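Local coordinates for glycoside hydrolase family protein (Novosphingobium sp. PP1Y, PDB 6Q2F) that probably hydrolyses alpha-L-rhamnosides, releasing terminal rhamnose, as a glycoside hydrolase of the alpha-L-rhamnosidase family that carries a sodium ion, at residues Leu150-Trp155 and Gly444-Gly449; Asp465-Glu470 and Gly508-Thr513. All blocks are in the same frame, centred on the assembly; numbering follows the deposited sequence.

Contact 1. Residues Leu150-Trp155 and Gly444-Gly449; sequences LKKLVW and GYSLLG
Strands 151-155 and 444-447 run antiparallel with a marked twist, their N-to-C directions 134° apart, as neighbours in a four-stranded antiparallel sheet in which strand 151-160 lies at the margin and strand 436-447 is internal. Hydrogen-bonded pairs Lys-152/Ser-446 and Val-154/Gly-444 alternate with non-hydrogen-bonded pairs; the straightest link is Gly-444 N to Val-154 O, 2.8 Å with 177° at the hydrogen. Beyond the last strand pair, Leu-448 N still donates to Leu-150 O, meeting it from above the carbonyl plane. On the face of Leu-153 and Tyr-445, the Lys-151 chain runs alongside the phenol in a CH-pi contact, CD lying over one ring face 3.6 Å from the centroid. The chain then bends at chi4 (74°), setting NZ in a salt bridge with Asp-465. The face of Val-154 and Ser-446 holds Lys-152, whose CG sits between backbone N and carbonyl carbon. Its CB packs on Leu-448 CD1, and the end bends at chi4 to give NZ to Ser-446 OG at 2.7 Å, with Thr-176 O and Gly-178 O as further acceptors. An alanine here would remove the ammonium group and would probably leave these three oxygens short of a donor, loosening the tie to residues 176-178. Past the strand end, one water donates to Leu-150 O and accepts from Gly-449 N at 2.8 Å.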
loop_
_atom_site.group_PDB
_atom_site.type_symbol
_atom_site.label_atom_id
_atom_site.label_comp_id
_atom_site.label_asym_id
_atom_site.label_seq_id
_atom_site.Cartn_x
_atom_site.Cartn_y
_atom_site.Cartn_z
ATOM N N LEU A 150 6.386 16.784 -13.697
ATOM C CA LEU A 150 5.279 17.126 -12.816
ATOM C C LEU A 150 5.228 18.634 -12.611
ATOM O O LEU A 150 6.261 19.288 -12.484
ATOM C CB LEU A 150 5.428 16.407 -11.477
ATOM C CG LEU A 150 5.119 14.903 -11.477
ATOM C CD1 LEU A 150 5.783 14.256 -10.277
ATOM C CD2 LEU A 150 3.606 14.695 -11.439
ATOM N N LYS A 151 4.014 19.186 -12.580
ATOM C CA LYS A 151 3.796 20.628 -12.586
ATOM C C LYS A 151 2.925 21.056 -11.412
ATOM O O LYS A 151 1.972 20.363 -11.041
ATOM C CB LYS A 151 3.113 21.086 -13.867
ATOM C CG LYS A 151 3.888 20.810 -15.129
ATOM C CD LYS A 151 2.960 20.973 -16.324
ATOM C CE LYS A 151 3.593 20.468 -17.590
ATOM N NZ LYS A 151 3.612 18.977 -17.597
ATOM N N LYS A 152 3.218 22.239 -10.878
ATOM C CA LYS A 152 2.403 22.880 -9.858
ATOM C C LYS A 152 1.984 24.256 -10.354
ATOM O O LYS A 152 2.744 24.938 -11.051
ATOM C CB LYS A 152 3.176 23.054 -8.545
ATOM C CG LYS A 152 4.478 23.846 -8.766
ATOM C CD LYS A 152 5.011 24.446 -7.517
ATOM C CE LYS A 152 6.133 25.407 -7.841
ATOM N NZ LYS A 152 7.272 24.767 -8.540
ATOM N N LEU A 153 0.788 24.673 -9.952
ATOM C CA LEU A 153 0.293 25.999 -10.297
ATOM C C LEU A 153 1.051 27.072 -9.511
ATOM O O LEU A 153 1.334 26.905 -8.322
ATOM C CB LEU A 153 -1.212 26.072 -10.007
ATOM C CG LEU A 153 -2.061 27.200 -10.607
ATOM C CD1 LEU A 153 -2.174 27.065 -12.119
ATOM C CD2 LEU A 153 -3.449 27.228 -9.962
ATOM N N VAL A 154 1.391 28.178 -10.188
ATOM C CA VAL A 154 2.044 29.333 -9.572
ATOM C C VAL A 154 1.382 30.582 -10.136
ATOM O O VAL A 154 0.682 30.535 -11.148
ATOM C CB VAL A 154 3.572 29.390 -9.826
ATOM C CG1 VAL A 154 4.317 28.306 -9.019
ATOM C CG2 VAL A 154 3.846 29.237 -11.298
ATOM N N TRP A 155 1.624 31.720 -9.487
ATOM C CA TRP A 155 0.900 32.913 -9.905
ATOM C C TRP A 155 1.605 34.165 -9.427
ATOM O O TRP A 155 2.327 34.146 -8.426
ATOM C CB TRP A 155 -0.544 32.917 -9.377
ATOM C CG TRP A 155 -0.611 32.786 -7.895
ATOM C CD1 TRP A 155 -0.644 33.795 -6.984
ATOM C CD2 TRP A 155 -0.644 31.565 -7.150
ATOM N NE1 TRP A 155 -0.688 33.277 -5.709
ATOM C CE2 TRP A 155 -0.692 31.907 -5.787
ATOM C CE3 TRP A 155 -0.635 30.219 -7.507
ATOM C CZ2 TRP A 155 -0.738 30.945 -4.768
ATOM C CZ3 TRP A 155 -0.672 29.251 -6.488
ATOM C CH2 TRP A 155 -0.718 29.632 -5.135
ATOM N N GLY A 444 0.484 30.598 -13.932
ATOM C CA GLY A 444 1.417 29.833 -14.732
ATOM C C GLY A 444 1.656 28.504 -14.065
ATOM O O GLY A 444 0.978 28.166 -13.088
ATOM N N TYR A 445 2.598 27.729 -14.585
ATOM C CA TYR A 445 3.034 26.537 -13.884
ATOM C C TYR A 445 4.552 26.462 -13.902
ATOM O O TYR A 445 5.233 27.112 -14.705
ATOM C CB TYR A 445 2.420 25.251 -14.476
ATOM C CG TYR A 445 2.932 24.855 -15.845
ATOM C CD1 TYR A 445 4.147 24.177 -15.992
ATOM C CD2 TYR A 445 2.193 25.146 -16.993
ATOM C CE1 TYR A 445 4.612 23.809 -17.249
ATOM C CE2 TYR A 445 2.643 24.773 -18.247
ATOM C CZ TYR A 445 3.853 24.110 -18.373
ATOM O OH TYR A 445 4.303 23.750 -19.627
ATOM N N SER A 446 5.069 25.651 -12.992
ATOM C CA SER A 446 6.491 25.377 -12.926
ATOM C C SER A 446 6.656 23.959 -12.388
ATOM O O SER A 446 5.680 23.289 -12.045
ATOM C CB SER A 446 7.207 26.424 -12.079
ATOM O OG SER A 446 6.817 26.319 -10.726
ATOM N N LEU A 447 7.898 23.497 -12.331
ATOM C CA LEU A 447 8.192 22.099 -12.041
ATOM C C LEU A 447 8.264 21.810 -10.544
ATOM O O LEU A 447 8.705 22.641 -9.744
ATOM C CB LEU A 447 9.509 21.697 -12.701
ATOM C CG LEU A 447 9.500 21.830 -14.225
ATOM C CD1 LEU A 447 10.744 21.196 -14.795
ATOM C CD2 LEU A 447 8.217 21.188 -14.812
ATOM N N LEU A 448 7.816 20.604 -10.176
ATOM C CA LEU A 448 8.119 20.050 -8.857
ATOM C C LEU A 448 9.588 19.658 -8.744
ATOM O O LEU A 448 10.194 19.792 -7.675
ATOM C CB LEU A 448 7.263 18.817 -8.592
ATOM C CG LEU A 448 6.126 18.898 -7.590
ATOM C CD1 LEU A 448 5.120 19.917 -8.073
ATOM C CD2 LEU A 448 5.483 17.503 -7.454
ATOM N N GLY A 449 10.158 19.126 -9.827
ATOM C CA GLY A 449 11.514 18.635 -9.846
ATOM C C GLY A 449 11.714 17.216 -9.369
ATOM O O GLY A 449 12.858 16.746 -9.367
HETATM O O HOH W 1 8.758 18.301 -12.129
#

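Contact 2. Residues Asp465-Glu470 and Gly508-Thr513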
loop_
_atom_site.group_PDB
_atom_site.type_symbol
_atom_site.label_atom_id
_atom_site.label_comp_id
_atom_site.label_asym_id
_atom_site.label_seq_id
_atom_site.Cartn_x
_atom_site.Cartn_y
_atom_site.Cartn_z
ATOM N N ASP A 465 4.837 13.868 -16.042
ATOM C CA ASP A 465 3.565 14.441 -15.615
ATOM C C ASP A 465 2.485 13.359 -15.593
ATOM O O ASP A 465 2.055 12.879 -16.642
ATOM C CB ASP A 465 3.195 15.601 -16.559
ATOM C CG ASP A 465 1.830 16.218 -16.242
ATOM O OD1 ASP A 465 1.088 15.648 -15.408
ATOM O OD2 ASP A 465 1.506 17.271 -16.832
ATOM N N LYS A 466 2.062 12.954 -14.393
ATOM C CA LYS A 466 1.188 11.800 -14.239
ATOM C C LYS A 466 -0.236 12.065 -14.723
ATOM O O LYS A 466 -1.016 11.112 -14.850
ATOM C CB LYS A 466 1.170 11.366 -12.768
ATOM C CG LYS A 466 2.568 11.193 -12.137
ATOM C CD LYS A 466 3.184 9.849 -12.518
ATOM C CE LYS A 466 4.615 9.713 -11.946
ATOM N NZ LYS A 466 5.688 9.913 -12.981
ATOM N N PHE A 467 -0.593 13.323 -14.976
ATOM C CA PHE A 467 -1.929 13.680 -15.437
ATOM C C PHE A 467 -2.016 13.864 -16.948
ATOM O O PHE A 467 -3.096 14.180 -17.454
ATOM C CB PHE A 467 -2.391 14.958 -14.722
ATOM C CG PHE A 467 -2.136 14.951 -13.237
ATOM C CD1 PHE A 467 -2.735 13.994 -12.427
ATOM C CD2 PHE A 467 -1.316 15.917 -12.652
ATOM C CE1 PHE A 467 -2.513 13.974 -11.063
ATOM C CE2 PHE A 467 -1.083 15.896 -11.282
ATOM C CZ PHE A 467 -1.675 14.916 -10.485
ATOM N N ASP A 468 -0.915 13.669 -17.669
ATOM C CA ASP A 468 -0.823 13.927 -19.106
ATOM C C ASP A 468 -0.569 12.613 -19.832
ATOM O O ASP A 468 0.567 12.137 -19.873
ATOM C CB ASP A 468 0.281 14.946 -19.403
ATOM C CG ASP A 468 0.314 15.370 -20.868
ATOM O OD1 ASP A 468 0.362 14.497 -21.758
ATOM O OD2 ASP A 468 0.271 16.591 -21.129
ATOM N N GLY A 469 -1.625 12.062 -20.440
ATOM C CA GLY A 469 -1.523 10.733 -21.031
ATOM C C GLY A 469 -0.480 10.645 -22.133
ATOM O O GLY A 469 0.232 9.642 -22.257
ATOM N N GLU A 470 -0.399 11.681 -22.977
ATOM C CA GLU A 470 0.597 11.666 -24.039
ATOM C C GLU A 470 2.014 11.645 -23.471
ATOM O O GLU A 470 2.887 10.947 -23.993
ATOM C CB GLU A 470 0.403 12.873 -24.959
ATOM C CG GLU A 470 1.530 13.051 -25.963
ATOM C CD GLU A 470 1.644 11.888 -26.938
ATOM O OE1 GLU A 470 0.639 11.145 -27.134
ATOM O OE2 GLU A 470 2.734 11.710 -27.510
ATOM N N GLY A 508 5.604 13.509 -4.866
ATOM C CA GLY A 508 5.297 14.877 -4.473
ATOM C C GLY A 508 3.895 15.285 -4.885
ATOM O O GLY A 508 3.097 14.475 -5.363
ATOM N N GLU A 509 3.593 16.575 -4.712
ATOM C CA GLU A 509 2.218 17.067 -4.827
ATOM C C GLU A 509 2.111 17.962 -6.053
ATOM O O GLU A 509 2.423 19.152 -5.986
ATOM C CB GLU A 509 1.800 17.816 -3.562
ATOM C CG GLU A 509 2.015 17.032 -2.248
ATOM C CD GLU A 509 1.502 15.596 -2.339
ATOM O OE1 GLU A 509 0.448 15.381 -2.963
ATOM O OE2 GLU A 509 2.181 14.690 -1.802
ATOM N N ALA A 510 1.656 17.386 -7.164
ATOM C CA ALA A 510 1.457 18.122 -8.404
ATOM C C ALA A 510 -0.026 18.443 -8.586
ATOM O O ALA A 510 -0.899 17.641 -8.233
ATOM C CB ALA A 510 1.972 17.312 -9.590
ATOM N N ASN A 511 -0.316 19.629 -9.128
ATOM C CA ASN A 511 -1.720 20.014 -9.238
ATOM C C ASN A 511 -1.998 20.818 -10.498
ATOM O O ASN A 511 -2.954 21.612 -10.519
ATOM C CB ASN A 511 -2.173 20.816 -8.010
ATOM C CG ASN A 511 -1.540 22.209 -7.939
ATOM O OD1 ASN A 511 -0.679 22.575 -8.736
ATOM N ND2 ASN A 511 -1.980 22.992 -6.956
ATOM N N TRP A 512 -1.174 20.678 -11.536
ATOM C CA TRP A 512 -1.485 21.284 -12.823
ATOM C C TRP A 512 -1.036 20.354 -13.940
ATOM O O TRP A 512 -0.056 19.613 -13.817
ATOM C CB TRP A 512 -0.830 22.669 -13.019
ATOM C CG TRP A 512 -1.160 23.221 -14.376
ATOM C CD1 TRP A 512 -0.357 23.237 -15.465
ATOM C CD2 TRP A 512 -2.423 23.755 -14.798
ATOM N NE1 TRP A 512 -1.019 23.781 -16.541
ATOM C CE2 TRP A 512 -2.297 24.093 -16.157
ATOM C CE3 TRP A 512 -3.645 23.991 -14.152
ATOM C CZ2 TRP A 512 -3.338 24.671 -16.884
ATOM C CZ3 TRP A 512 -4.682 24.545 -14.877
ATOM C CH2 TRP A 512 -4.520 24.884 -16.226
ATOM N N THR A 513 -1.775 20.401 -15.038
ATOM C CA THR A 513 -1.371 19.714 -16.250
ATOM C C THR A 513 -1.983 20.508 -17.395
ATOM O O THR A 513 -3.046 21.115 -17.215
ATOM C CB THR A 513 -1.817 18.234 -16.238
ATOM O OG1 THR A 513 -1.124 17.487 -17.246
ATOM C CG2 THR A 513 -3.329 18.094 -16.435
HETATM O O HOH W 2 1.736 17.629 -13.248
HETATM O O HOH W 3 -2.351 17.609 -19.693
#
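A single aspartate, Asp-465, shapes its own turn with one carboxylate oxygen and grips the facing loop with the other. Its CG stands anti to the backbone N (chi1 177°), which brings OD1 back to accept from Phe-467 N at 2.9 Å, an Asx turn. The same residues form a type I beta turn, closed by Asp-468 N to Asp-465 O. OD2 receives the hydroxyl of Thr-513 at 2.7 Å, the two side chains crossing at about a right angle and the donor arriving from above the carboxylate plane, 28° out of it. Thr-513 has its OG1 anti to the backbone N (chi1 -165°), so that the hydroxyl faces Asp-465 while CB and CG2 both rest against Phe-467 CB, CB at 3.7 Å.

The Phe-467 ring extends along the 508-513 loop and presents its edge to it. Its CE2 touches Ala-510 CB at 3.8 Å and lies 3.5 Å from Ala-510 O, while Trp-512 O also lies near the ring plane. Two waters complete the seam. One donates to Trp-512 O at 2.7 Å and, weakly, to Asp-465 OD1; the other donates to Thr-513 OG1 and to Asp-468 OD2. Asp-468 is the N-cap of helix 469-487, its OD1 accepting from Ala-471 N, so this water joins the cap to the loop.

Asp-465 is buried, and its OD2 also forms a salt bridge with Lys-151. With a hydroxyl, an ammonium group and a backbone N-H all donating to it, the carboxylate is probably kept ionised, and its rotation is fixed by donors at both oxygens.

Contact 1 closes before contact 2 opens along the chain, strand 436-447 leading on to helix 469-487, and their centres are 10 Å apart on the same side of the protein's centre. Contact 1 belongs to the four-stranded antiparallel sheet; contact 2 joins the start of that helix to the loop after strand 497-502, a strand of the (beta/alpha)8 barrel followed directly by the sodium ligands Asp-503 and Ser-504. Besides the Lys-151/Asp-465 salt bridge, Leu-153 N probably donates to Asn-511 OD1, and Lys-151 shares backbone hydrogen bonds with Asn-511 and Trp-512. The 508-513 loop thus lies along the outer edge of strand 151-160, tying the sheet to the barrel.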